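Local coordinates for glycosyl hydrolases family 2, sugar binding domain protein (Bacteroides uniformis str. 3978 T3 ii, PDB 6D1P) that is a gut bacterial beta-glucuronidase of glycosyl hydrolase family 2, probably hydrolysing O-glycosyl bonds to release glucuronic acid from beta-glucuronides, at residues V83-G88 and P178-D183; G115-V120 and T174-S179; G132-W137 and G189-V194; D333-G338 and Q766-G771; G392-G395 and Y399-Q402. All coordinates share one frame; numbering follows the deposited sequence.

Contacts 1, 2 and 3 all fall within the sugar-binding domain and share one long connection, residues 174-194. Contacts 1 and 2 overlap at Pro178 and Ser179, touch the same potassium ion and have centres about 12 Å apart. Contact 3 lies about 11 Å from contact 2, centre to centre, and its backbone meets segment 115-120, probably by hydrogen bonds from Gly189 N to Gly115 O and from Gly132 N to Gln116 O. Contact 5 belongs to the barrel domain, yet Tyr399 and Gln402 pack on residues 175-177 of contact 2. Contact 4 touches none of the others; its nearest atoms are about 6 Å from contact 3 and about 8 Å from contact 1.

Contact 1 of 5, residues V83-G88 and P178-D183; sequences VNYYQG and PSDMSD. With K (potassium ion), chain K; K (potassium ion), chain J.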
# COMPACT_ATOMS: atom_id res chain seq x y z
N VAL A 83 2.15 8.41 5.17
CA VAL A 83 2.21 6.96 5.08
C VAL A 83 3.60 6.47 5.44
O VAL A 83 4.60 7.19 5.30
CB VAL A 83 1.82 6.46 3.67
CG1 VAL A 83 0.38 6.81 3.35
CG2 VAL A 83 2.73 7.08 2.66
N ASN A 84 3.67 5.24 5.92
CA ASN A 84 4.96 4.57 5.99
C ASN A 84 5.37 4.15 4.59
O ASN A 84 4.56 3.57 3.85
CB ASN A 84 4.89 3.35 6.89
CG ASN A 84 4.41 3.67 8.28
OD1 ASN A 84 4.85 4.65 8.91
ND2 ASN A 84 3.51 2.82 8.79
N TYR A 85 6.63 4.39 4.23
CA TYR A 85 7.07 4.00 2.90
C TYR A 85 6.93 2.49 2.74
O TYR A 85 7.07 1.73 3.70
CB TYR A 85 8.51 4.47 2.64
CG TYR A 85 9.66 3.61 3.16
CD1 TYR A 85 10.44 2.87 2.28
CD2 TYR A 85 9.99 3.59 4.50
CE1 TYR A 85 11.50 2.12 2.71
CE2 TYR A 85 11.06 2.82 4.97
CZ TYR A 85 11.82 2.10 4.05
OH TYR A 85 12.89 1.34 4.47
N TYR A 86 6.59 2.07 1.52
CA TYR A 86 6.19 0.70 1.28
C TYR A 86 7.37 -0.26 1.44
O TYR A 86 8.45 -0.03 0.88
CB TYR A 86 5.58 0.58 -0.12
CG TYR A 86 5.26 -0.84 -0.50
CD1 TYR A 86 4.08 -1.45 -0.06
CD2 TYR A 86 6.14 -1.59 -1.26
CE1 TYR A 86 3.78 -2.76 -0.39
CE2 TYR A 86 5.86 -2.90 -1.59
CZ TYR A 86 4.67 -3.48 -1.16
OH TYR A 86 4.40 -4.79 -1.48
N GLN A 87 7.18 -1.33 2.23
CA GLN A 87 8.23 -2.32 2.47
C GLN A 87 7.62 -3.70 2.26
O GLN A 87 6.96 -4.24 3.15
CB GLN A 87 8.83 -2.19 3.87
CG GLN A 87 9.60 -0.92 4.07
CD GLN A 87 10.19 -0.81 5.47
OE1 GLN A 87 9.47 -0.64 6.47
NE2 GLN A 87 11.49 -0.93 5.55
N GLY A 88 7.87 -4.27 1.08
CA GLY A 88 7.20 -5.48 0.69
C GLY A 88 7.55 -5.91 -0.72
O GLY A 88 8.49 -5.42 -1.34
N PRO A 178 21.26 -3.55 5.18
CA PRO A 178 21.41 -2.75 6.40
C PRO A 178 20.22 -2.84 7.32
O PRO A 178 19.16 -3.30 6.93
CB PRO A 178 21.53 -1.33 5.87
CG PRO A 178 20.60 -1.34 4.68
CD PRO A 178 20.86 -2.70 4.04
N SER A 179 20.38 -2.30 8.52
CA SER A 179 19.33 -2.33 9.51
C SER A 179 18.27 -1.29 9.23
O SER A 179 18.58 -0.16 8.82
CB SER A 179 19.90 -2.07 10.90
OG SER A 179 18.89 -1.60 11.75
N ASP A 180 17.02 -1.64 9.53
CA ASP A 180 15.98 -0.63 9.40
C ASP A 180 16.10 0.48 10.44
O ASP A 180 15.31 1.43 10.40
CB ASP A 180 14.59 -1.28 9.48
CG ASP A 180 14.15 -1.88 8.14
OD1 ASP A 180 13.86 -1.11 7.20
OD2 ASP A 180 14.12 -3.12 8.04
N MET A 181 17.03 0.38 11.38
CA MET A 181 17.31 1.54 12.20
C MET A 181 18.12 2.61 11.46
O MET A 181 18.29 3.71 11.99
CB MET A 181 18.03 1.10 13.47
CG MET A 181 17.25 0.04 14.25
SD MET A 181 18.01 -0.41 15.82
CE MET A 181 17.74 1.10 16.75
N SER A 182 18.59 2.31 10.24
CA SER A 182 19.38 3.25 9.46
C SER A 182 18.58 4.51 9.13
O SER A 182 17.35 4.47 8.97
CB SER A 182 19.85 2.61 8.16
OG SER A 182 20.79 1.58 8.41
N ASP A 183 19.30 5.62 9.00
CA ASP A 183 18.74 6.92 8.65
C ASP A 183 18.62 7.13 7.13
O ASP A 183 18.92 8.20 6.59
CB ASP A 183 19.58 8.00 9.31
CG ASP A 183 18.96 9.39 9.23
OD1 ASP A 183 17.74 9.54 9.40
OD2 ASP A 183 19.74 10.36 9.02
K K K . 17.39 -5.04 7.64
K K J . 6.79 8.49 4.17
O HOH W 1 13.76 1.43 7.10
O HOH W 2 8.13 6.35 5.49
O HOH W 3 16.54 -4.40 10.64
O HOH W 4 15.00 -4.83 6.57
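Gln87 and Asp180 meet through one direct hydrogen bond, in which Gln87 NE2 donates to Asp180 OD1 at 2.9 Å; the loop 178-183 leads into and out of that point. It starts at Pro178, which follows a cis peptide bond and offers its O to a potassium ion at 2.6 Å, an ion also bound by Asp173 O and Met176 O. Ser179 opens a type I turn closing at Ser182, and its OG accepts from Met181 N at 2.7 Å, an ST turn. Asp180, second in the turn, carries the contact. Its CG lies beside the backbone N, anti to the carbonyl carbon (chi1 -82°), and the carboxylate faces residues 85 and 87. The Gln87 amide comes from the opposite direction on an extended chain, and the two planes are nearly perpendicular, 83° apart. OD1 lies in the amide plane, whereas NE2 meets it from above the carboxylate plane, and the N-H...O angle is a bent 138°. A water joins the same OD1 to Tyr85 OH, lying 2.8 Å from that hydroxyl at the ring edge; Leu186 supplies the hydroxyl's stronger partner. Gln87 CG rides over one face of this ring, 3.7 Å above its plane. Farther along, Ser182 N and OG both donate to Ser179 O, closing the turn. The chemistry is that of a second-shell carboxylate: Asp180 OD2 reaches a potassium-bound water rather than the metal, so the cation probably favours its ionised form, while Gln40 of the second subunit, bonded to Gln87 OE1, probably helps fix which way the amide is turned.

Contact 2 of 5, residues G115-V120 and T174-S179; sequences GQKTEV and TEMIPS. With K (potassium ion), chain K; NA (sodium ion), chain D.
Met176 supplies most of the van der Waals contact, laying its terminal methyl against Gln116: CE of Met176 is 3.6 Å from CB of Gln116, and the two side chains pass at a slant. The chain gets there because CG is anti to the backbone N (chi1 -173°) and stays extended until the last torsion swings the methyl aside. Pro178 adds a looser edge, its CD 4.3 Å from Gln116 OE1. A second kind of contact pairs sulfur with an ammonium group. Lys117 and Met176 reach toward each other tip to tip, and Lys117 NZ stops 3.5 Å from Met176 SD, although the charge of the lysine is matched by a salt bridge to Asp173. Replacing Met176 by an alanine would probably open a gap beside Gln116 CB and leave the lysine end without its sulfur neighbour. Water provides the polar link: one molecule donates both to Gln116 OE1 and to Ile177 O, the latter at 2.8 Å, while Gln116 NE2 bonds to Tyr187 O. Metal coordination shapes the loop 174-179 itself. Met176 O (2.5 Å) and Pro178 O (2.6 Å) bind one potassium ion, and Thr174 OG1 binds a sodium ion at 2.6 Å that Asp434 O and Ser44 of the second subunit also hold. On the strand side, Gln116 and Lys117 both face Asp169, a classic beta bulge at the start of strand 117-122, here in the six-stranded antiparallel sheet of the family 2 sugar-binding domain, with the ion-bound loop packed against it.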
# COMPACT_ATOMS: atom_id res chain seq x y z
N GLY A 115 16.77 -3.76 -5.13
CA GLY A 115 16.51 -3.91 -3.71
C GLY A 115 15.20 -4.62 -3.40
O GLY A 115 14.23 -4.54 -4.16
N GLN A 116 15.19 -5.35 -2.28
CA GLN A 116 16.40 -5.73 -1.56
C GLN A 116 16.71 -7.19 -1.90
O GLN A 116 17.86 -7.54 -2.18
CB GLN A 116 16.22 -5.53 -0.05
CG GLN A 116 16.03 -4.07 0.36
CD GLN A 116 17.33 -3.32 0.34
OE1 GLN A 116 18.36 -3.88 0.70
NE2 GLN A 116 17.30 -2.05 -0.07
N LYS A 117 15.68 -8.03 -1.91
CA LYS A 117 15.78 -9.40 -2.40
C LYS A 117 15.14 -9.46 -3.78
O LYS A 117 14.13 -8.80 -4.04
CB LYS A 117 15.08 -10.38 -1.45
CG LYS A 117 15.42 -10.22 0.04
CD LYS A 117 14.92 -11.44 0.83
CE LYS A 117 15.41 -11.46 2.27
NZ LYS A 117 14.86 -10.33 3.00
N THR A 118 15.73 -10.27 -4.67
CA THR A 118 15.28 -10.30 -6.06
C THR A 118 15.25 -11.74 -6.57
O THR A 118 16.12 -12.54 -6.23
CB THR A 118 16.20 -9.43 -6.95
OG1 THR A 118 16.25 -8.09 -6.45
CG2 THR A 118 15.69 -9.41 -8.38
N GLU A 119 14.23 -12.06 -7.36
CA GLU A 119 14.09 -13.37 -7.99
C GLU A 119 13.77 -13.19 -9.47
O GLU A 119 12.94 -12.37 -9.84
CB GLU A 119 12.99 -14.20 -7.32
CG GLU A 119 13.19 -14.48 -5.85
CD GLU A 119 12.01 -15.24 -5.22
OE1 GLU A 119 11.03 -15.55 -5.94
OE2 GLU A 119 12.06 -15.52 -4.00
N VAL A 120 14.44 -13.99 -10.31
CA VAL A 120 14.39 -13.84 -11.76
C VAL A 120 13.76 -15.08 -12.38
O VAL A 120 14.17 -16.21 -12.09
CB VAL A 120 15.80 -13.62 -12.34
CG1 VAL A 120 15.71 -13.23 -13.79
CG2 VAL A 120 16.52 -12.57 -11.54
N THR A 174 15.23 -8.30 9.87
CA THR A 174 16.34 -7.96 10.76
C THR A 174 17.58 -8.81 10.52
O THR A 174 18.65 -8.46 11.02
CB THR A 174 15.93 -8.06 12.23
OG1 THR A 174 15.59 -9.41 12.57
CG2 THR A 174 14.72 -7.17 12.49
N GLU A 175 17.47 -9.90 9.75
CA GLU A 175 18.60 -10.75 9.42
C GLU A 175 19.24 -10.37 8.09
O GLU A 175 20.03 -11.14 7.53
CB GLU A 175 18.16 -12.22 9.40
CG GLU A 175 17.76 -12.75 10.77
CD GLU A 175 18.94 -12.85 11.78
OE1 GLU A 175 20.13 -12.93 11.36
OE2 GLU A 175 18.67 -12.86 13.00
N MET A 176 18.89 -9.19 7.57
CA MET A 176 19.44 -8.65 6.34
C MET A 176 20.06 -7.28 6.64
O MET A 176 19.46 -6.47 7.35
CB MET A 176 18.34 -8.53 5.27
CG MET A 176 18.82 -8.14 3.89
SD MET A 176 17.44 -7.97 2.75
CE MET A 176 16.65 -6.48 3.35
N ILE A 177 21.26 -7.03 6.13
CA ILE A 177 21.86 -5.70 6.28
C ILE A 177 21.43 -4.89 5.07
O ILE A 177 21.22 -5.48 3.99
CB ILE A 177 23.39 -5.76 6.42
CG1 ILE A 177 24.04 -6.51 5.26
CG2 ILE A 177 23.82 -6.41 7.74
CD1 ILE A 177 25.55 -6.25 5.18
N PRO A 178 21.26 -3.55 5.18
CA PRO A 178 21.41 -2.75 6.40
C PRO A 178 20.22 -2.84 7.32
O PRO A 178 19.16 -3.30 6.93
CB PRO A 178 21.53 -1.33 5.87
CG PRO A 178 20.60 -1.34 4.68
CD PRO A 178 20.86 -2.70 4.04
N SER A 179 20.38 -2.30 8.52
CA SER A 179 19.33 -2.33 9.51
C SER A 179 18.27 -1.29 9.23
O SER A 179 18.58 -0.16 8.82
CB SER A 179 19.90 -2.07 10.90
OG SER A 179 18.89 -1.60 11.75
K K K . 17.39 -5.04 7.64
NA NA D . 15.27 -9.29 15.18
O HOH W 5 20.62 -4.84 1.29
O HOH W 6 15.60 -11.94 16.36
O HOH W 3 16.54 -4.40 10.64
O HOH W 4 15.00 -4.83 6.57

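Contact 3 of 5, residues G132-W137 and G189-V194; sequences GGYDEW and GLYRYV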
# COMPACT_ATOMS: atom_id res chain seq x y z
N GLY A 132 20.58 -8.45 -1.16
CA GLY A 132 21.52 -7.36 -1.17
C GLY A 132 21.12 -6.35 -2.22
O GLY A 132 21.08 -6.67 -3.42
N GLY A 133 20.81 -5.13 -1.80
CA GLY A 133 20.28 -4.14 -2.71
C GLY A 133 21.30 -3.25 -3.37
O GLY A 133 20.91 -2.28 -4.02
N TYR A 134 22.59 -3.53 -3.25
CA TYR A 134 23.55 -2.52 -3.67
C TYR A 134 24.75 -3.04 -4.44
O TYR A 134 25.53 -2.23 -4.94
CB TYR A 134 24.05 -1.73 -2.45
CG TYR A 134 22.89 -1.24 -1.64
CD1 TYR A 134 22.23 -0.07 -2.00
CD2 TYR A 134 22.41 -1.98 -0.56
CE1 TYR A 134 21.12 0.37 -1.29
CE2 TYR A 134 21.30 -1.55 0.15
CZ TYR A 134 20.65 -0.37 -0.22
OH TYR A 134 19.55 0.08 0.48
N ASP A 135 24.93 -4.35 -4.57
CA ASP A 135 26.00 -4.92 -5.36
C ASP A 135 25.45 -5.44 -6.69
O ASP A 135 24.24 -5.62 -6.86
CB ASP A 135 26.70 -6.05 -4.59
CG ASP A 135 25.73 -7.11 -4.06
OD1 ASP A 135 24.52 -6.80 -3.91
OD2 ASP A 135 26.18 -8.24 -3.79
N GLU A 136 26.36 -5.69 -7.63
CA GLU A 136 25.98 -6.16 -8.95
C GLU A 136 25.99 -7.68 -8.98
O GLU A 136 26.77 -8.33 -8.29
CB GLU A 136 26.93 -5.65 -10.02
CG GLU A 136 27.15 -4.17 -9.98
CD GLU A 136 28.00 -3.69 -11.13
OE1 GLU A 136 28.89 -4.44 -11.56
OE2 GLU A 136 27.76 -2.57 -11.60
N TRP A 137 25.13 -8.23 -9.83
CA TRP A 137 24.97 -9.67 -9.94
C TRP A 137 24.30 -9.94 -11.28
O TRP A 137 23.80 -9.02 -11.93
CB TRP A 137 24.16 -10.23 -8.75
CG TRP A 137 22.82 -9.53 -8.59
CD1 TRP A 137 22.59 -8.29 -8.07
CD2 TRP A 137 21.54 -10.06 -8.94
NE1 TRP A 137 21.25 -8.00 -8.09
CE2 TRP A 137 20.58 -9.07 -8.62
CE3 TRP A 137 21.11 -11.26 -9.51
CZ2 TRP A 137 19.22 -9.25 -8.86
CZ3 TRP A 137 19.74 -11.43 -9.74
CH2 TRP A 137 18.82 -10.43 -9.43
N GLY A 189 12.89 -2.28 -5.59
CA GLY A 189 12.63 -2.31 -7.02
C GLY A 189 13.91 -2.34 -7.84
O GLY A 189 15.03 -2.45 -7.32
N LEU A 190 13.73 -2.26 -9.16
CA LEU A 190 14.82 -2.29 -10.14
C LEU A 190 15.29 -0.86 -10.39
O LEU A 190 15.10 -0.27 -11.46
CB LEU A 190 14.38 -3.00 -11.41
CG LEU A 190 13.92 -4.45 -11.19
CD1 LEU A 190 13.12 -4.98 -12.36
CD2 LEU A 190 15.12 -5.37 -10.89
N TYR A 191 15.89 -0.30 -9.36
CA TYR A 191 16.22 1.11 -9.37
C TYR A 191 17.57 1.38 -10.00
O TYR A 191 17.96 2.54 -10.12
CB TYR A 191 16.16 1.68 -7.96
CG TYR A 191 16.77 0.83 -6.85
CD1 TYR A 191 18.15 0.62 -6.79
CD2 TYR A 191 15.98 0.31 -5.82
CE1 TYR A 191 18.72 -0.13 -5.76
CE2 TYR A 191 16.53 -0.42 -4.80
CZ TYR A 191 17.91 -0.65 -4.77
OH TYR A 191 18.46 -1.38 -3.74
N ARG A 192 18.30 0.34 -10.41
CA ARG A 192 19.46 0.51 -11.27
C ARG A 192 19.24 -0.31 -12.52
O ARG A 192 18.46 -1.27 -12.53
CB ARG A 192 20.78 0.10 -10.61
CG ARG A 192 21.15 0.93 -9.44
CD ARG A 192 22.53 0.52 -8.96
NE ARG A 192 22.78 1.06 -7.63
CZ ARG A 192 23.61 0.51 -6.76
NH1 ARG A 192 24.26 -0.59 -7.09
NH2 ARG A 192 23.78 1.06 -5.56
N TYR A 193 19.98 0.07 -13.57
CA TYR A 193 19.78 -0.51 -14.89
C TYR A 193 19.88 -2.02 -14.88
O TYR A 193 20.71 -2.62 -14.19
CB TYR A 193 20.82 0.07 -15.86
CG TYR A 193 20.60 1.54 -16.14
CD1 TYR A 193 19.41 1.98 -16.71
CD2 TYR A 193 21.58 2.48 -15.83
CE1 TYR A 193 19.20 3.32 -16.96
CE2 TYR A 193 21.39 3.81 -16.09
CZ TYR A 193 20.20 4.23 -16.65
OH TYR A 193 19.99 5.57 -16.90
N VAL A 194 19.01 -2.63 -15.68
CA VAL A 194 19.11 -4.04 -16.04
C VAL A 194 19.58 -4.10 -17.49
O VAL A 194 19.09 -3.35 -18.34
CB VAL A 194 17.76 -4.76 -15.85
CG1 VAL A 194 17.90 -6.23 -16.16
CG2 VAL A 194 17.26 -4.57 -14.43
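Tyr191 points its hydroxyl at Gly133 and over one face of the Tyr134 ring, the two tyrosine side chains running at a slant to one another. OH of Tyr191 donates to Gly133 O at 2.6 Å, in the carbonyl plane and on a lone pair (C=O...O angle 121°), and the acceptor lies in the plane of the tyrosine ring, at its edge. The same hydroxyl is 4.0 Å from Tyr134 CE1. A side chain at Gly133 would run into it, since a CB there would fall 2.7 Å from Tyr191 OH. Segment 132-137 is the crossing that takes the chain from strand 125-131 of the six-stranded sheet to strand 137-140 of the four-stranded one, the two antiparallel sheets of the sugar-binding domain; 189-194 leads into strand 194-199 of the latter. Arg192 runs at about a right angle to Tyr134, extended from CG to NE. Its NH1 donates to Tyr134 O at 3.0 Å, nearly straight at 158°, but from well above the carbonyl plane, with the oxygen close to the guanidinium plane. NH2 comes to the edge of the Tyr134 ring, 4.0 Å from CD1. NH2 also makes a salt bridge to Glu332 and bonds to Gln367 O, while NH1 has a further bond to Glu112 O. A leucine in place of Arg192 would probably leave Tyr134 O without this donor and Glu332 without its salt-bridge mate.

Contact 4 of 5, residues D333-G338 and Q766-G771; sequences DHAGVG and QGTAQG. With NA (sodium ion), chain C.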
# COMPACT_ATOMS: atom_id res chain seq x y z
N ASP A 333 19.43 8.59 -3.90
CA ASP A 333 18.16 9.19 -3.54
C ASP A 333 18.04 10.50 -4.31
O ASP A 333 19.02 11.25 -4.41
CB ASP A 333 18.11 9.45 -2.02
CG ASP A 333 16.85 10.19 -1.57
OD1 ASP A 333 15.88 9.53 -1.15
OD2 ASP A 333 16.82 11.43 -1.62
N HIS A 334 16.86 10.75 -4.88
CA HIS A 334 16.62 12.01 -5.57
C HIS A 334 15.11 12.24 -5.67
O HIS A 334 14.32 11.29 -5.66
CB HIS A 334 17.24 12.02 -6.97
CG HIS A 334 17.32 13.39 -7.56
ND1 HIS A 334 18.46 14.17 -7.49
CD2 HIS A 334 16.39 14.15 -8.20
CE1 HIS A 334 18.24 15.33 -8.08
NE2 HIS A 334 16.99 15.34 -8.51
N ALA A 335 14.74 13.52 -5.76
CA ALA A 335 13.34 13.93 -5.77
C ALA A 335 12.56 13.27 -6.91
O ALA A 335 12.99 13.28 -8.06
CB ALA A 335 13.25 15.45 -5.91
N GLY A 336 11.42 12.68 -6.57
CA GLY A 336 10.55 12.11 -7.57
C GLY A 336 10.88 10.71 -8.00
O GLY A 336 10.04 10.07 -8.64
N VAL A 337 12.07 10.18 -7.68
CA VAL A 337 12.48 8.89 -8.20
C VAL A 337 12.93 7.92 -7.12
O VAL A 337 13.21 6.76 -7.42
CB VAL A 337 13.58 9.04 -9.27
CG1 VAL A 337 13.11 10.00 -10.35
CG2 VAL A 337 14.94 9.49 -8.62
N GLY A 338 13.00 8.36 -5.86
CA GLY A 338 13.62 7.53 -4.85
C GLY A 338 15.04 7.19 -5.27
O GLY A 338 15.88 8.08 -5.50
N GLN A 766 7.81 15.52 -3.24
CA GLN A 766 9.15 15.63 -3.81
C GLN A 766 10.26 15.66 -2.76
O GLN A 766 11.40 15.31 -3.06
CB GLN A 766 9.26 16.88 -4.68
CG GLN A 766 8.24 16.93 -5.82
CD GLN A 766 8.43 15.79 -6.80
OE1 GLN A 766 9.47 15.70 -7.47
NE2 GLN A 766 7.43 14.91 -6.89
N GLY A 767 9.94 16.08 -1.53
CA GLY A 767 10.97 16.30 -0.53
C GLY A 767 11.72 17.60 -0.69
O GLY A 767 12.87 17.71 -0.25
N THR A 768 11.11 18.60 -1.31
CA THR A 768 11.72 19.88 -1.63
C THR A 768 10.92 21.01 -1.00
O THR A 768 9.82 20.80 -0.46
CB THR A 768 11.80 20.07 -3.15
OG1 THR A 768 10.49 19.92 -3.70
CG2 THR A 768 12.72 19.03 -3.77
N ALA A 769 11.45 22.23 -1.11
CA ALA A 769 10.79 23.41 -0.54
C ALA A 769 9.47 23.74 -1.24
O ALA A 769 8.57 24.32 -0.62
CB ALA A 769 11.70 24.63 -0.62
N GLN A 770 9.33 23.42 -2.52
CA GLN A 770 8.14 23.80 -3.25
C GLN A 770 7.36 22.59 -3.76
O GLN A 770 6.41 22.76 -4.53
CB GLN A 770 8.51 24.74 -4.41
CG GLN A 770 9.19 26.03 -3.94
CD GLN A 770 9.60 26.96 -5.10
OE1 GLN A 770 9.76 26.53 -6.24
NE2 GLN A 770 9.75 28.25 -4.79
N GLY A 771 7.75 21.39 -3.35
CA GLY A 771 7.09 20.17 -3.78
C GLY A 771 6.64 19.31 -2.61
O GLY A 771 6.66 18.07 -2.70
NA NA C . 19.13 13.23 -2.23
O HOH W 7 21.76 12.36 -1.74
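Ala335 and Gln766 form the close part of this contact, where CA of Ala335 and CA of Gln766 are 4.9 Å apart. The Ala335 methyl points at the other loop and lands on its main chain, CB of Ala335 lying 3.4 Å from O of Gln766. On this closer side the buried Thr768 backs the same methyl more distantly, its CG2 4.2 Å from Ala335 CB. Gln766 O accepts a hydrogen bond from Arg602 NH1, and NH2 of the same guanidinium makes a salt bridge to Asp333 OD1, so one arginine ties both loops together. The looser flank is at Gly336, at the rim of the contact. Gln766 bends at chi2 (-63°), which brings OE1 over the turn, yet OE1 of Gln766 approaches no nearer than 3.7 Å to N of Gly336, while its NE2 is taken by Arg764 O. Glycine suits the site: its backbone angles would jam a side chain against the preceding carbonyl, and a CB would come within 3.2 Å of Gln766 OE1. Each loop is closed by itself, Gln766 N bonding to Gly771 O at 2.8 Å and His334 N to Gly338 O at 2.9 Å, with Val337 and Gly338 forming a classic beta bulge opposite His334. Nearby, Asp333 binds a sodium ion through both O and OD2, joined by Asp580 O. The arrangement is an interdomain one, in which the loop between barrel strand 321-329 and helix 343-356 abuts a loop of the C-terminal beta domain.

Contact 5 of 5, residues G392-G395 and Y399-Q402; sequences GGLG and YKNQ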
# COMPACT_ATOMS: atom_id res chain seq x y z
N GLY A 392 22.38 -1.65 14.45
CA GLY A 392 21.45 -2.68 14.86
C GLY A 392 22.05 -3.82 15.66
O GLY A 392 21.30 -4.53 16.34
N GLY A 393 23.37 -4.02 15.59
CA GLY A 393 24.00 -5.13 16.26
C GLY A 393 24.60 -6.10 15.27
O GLY A 393 25.38 -5.71 14.40
N LEU A 394 24.22 -7.37 15.37
CA LEU A 394 24.83 -8.41 14.56
C LEU A 394 23.91 -9.62 14.55
O LEU A 394 23.45 -10.04 15.61
CB LEU A 394 26.22 -8.78 15.10
CG LEU A 394 26.95 -9.97 14.48
CD1 LEU A 394 27.41 -9.68 13.05
CD2 LEU A 394 28.12 -10.37 15.35
N GLY A 395 23.64 -10.15 13.36
CA GLY A 395 22.70 -11.24 13.20
C GLY A 395 23.38 -12.59 13.08
O GLY A 395 24.57 -12.76 13.39
N TYR A 399 22.98 -13.40 7.92
CA TYR A 399 23.37 -12.01 8.05
C TYR A 399 24.88 -11.86 7.85
O TYR A 399 25.33 -11.02 7.06
CB TYR A 399 22.88 -11.54 9.42
CG TYR A 399 23.21 -10.14 9.93
CD1 TYR A 399 22.18 -9.25 10.25
CD2 TYR A 399 24.52 -9.73 10.17
CE1 TYR A 399 22.43 -8.02 10.77
CE2 TYR A 399 24.79 -8.46 10.68
CZ TYR A 399 23.74 -7.62 10.98
OH TYR A 399 23.95 -6.37 11.50
N LYS A 400 25.69 -12.68 8.54
CA LYS A 400 27.15 -12.55 8.43
C LYS A 400 27.63 -12.90 7.03
O LYS A 400 28.55 -12.26 6.50
CB LYS A 400 27.86 -13.44 9.45
CG LYS A 400 27.71 -13.05 10.90
CD LYS A 400 28.22 -14.17 11.83
CE LYS A 400 27.32 -14.37 13.06
NZ LYS A 400 28.12 -14.45 14.34
N ASN A 401 27.02 -13.91 6.41
CA ASN A 401 27.39 -14.26 5.06
C ASN A 401 27.05 -13.16 4.08
O ASN A 401 27.75 -12.98 3.08
CB ASN A 401 26.71 -15.57 4.64
CG ASN A 401 27.53 -16.78 5.04
OD1 ASN A 401 28.75 -16.68 5.21
ND2 ASN A 401 26.86 -17.91 5.22
N GLN A 402 25.96 -12.42 4.32
CA GLN A 402 25.64 -11.33 3.41
C GLN A 402 26.70 -10.24 3.50
O GLN A 402 27.12 -9.69 2.48
CB GLN A 402 24.24 -10.76 3.70
CG GLN A 402 23.95 -9.51 2.84
CD GLN A 402 22.64 -8.80 3.19
OE1 GLN A 402 21.96 -9.15 4.16
NE2 GLN A 402 22.29 -7.80 2.39
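Tyr399 lies flat beneath Gly395, and these two residues bury more surface here than any others. The peptide of Gly395 sits over one face of the ring, its N 3.2 Å above the plane near the ring centre, and the next atom along makes a CH-pi contact, Gly395 CA standing 3.7 Å from the Tyr399 centroid and 21° off the normal. This closeness depends on glycine: a CB at residue 395 would point toward the ring and fall only 2.5 Å from Tyr399 CD1. CG of Tyr399 is anti to its own N (chi1 176°), which carries the ring back under the loop that precedes the helix. Across the other face comes Ile177, from the potassium-binding loop, so the phenol is sandwiched between its own domain and the sugar-binding domain. Lys400, the third main participant, uses its aliphatic stem. It bends at chi3 and chi4, and CE of Lys400 rests 3.2 Å from O of Gly395, while its CG, farther down, is 4.0 Å from CD1 of Leu394. That leucine methyl fills the angle between the two helix residues, lying also 3.7 Å from Tyr399 CE2 near the ring rim. Both Leu394 and Lys400 go on to touch Phe446 of helix 440-457. Only three residues separate the segments, so the contact folds the loop 392-395 back on the first turn of helix 397-414. It is a beta-to-alpha connection of the TIM barrel, following parallel strand 382-386 and packing on the helix it introduces.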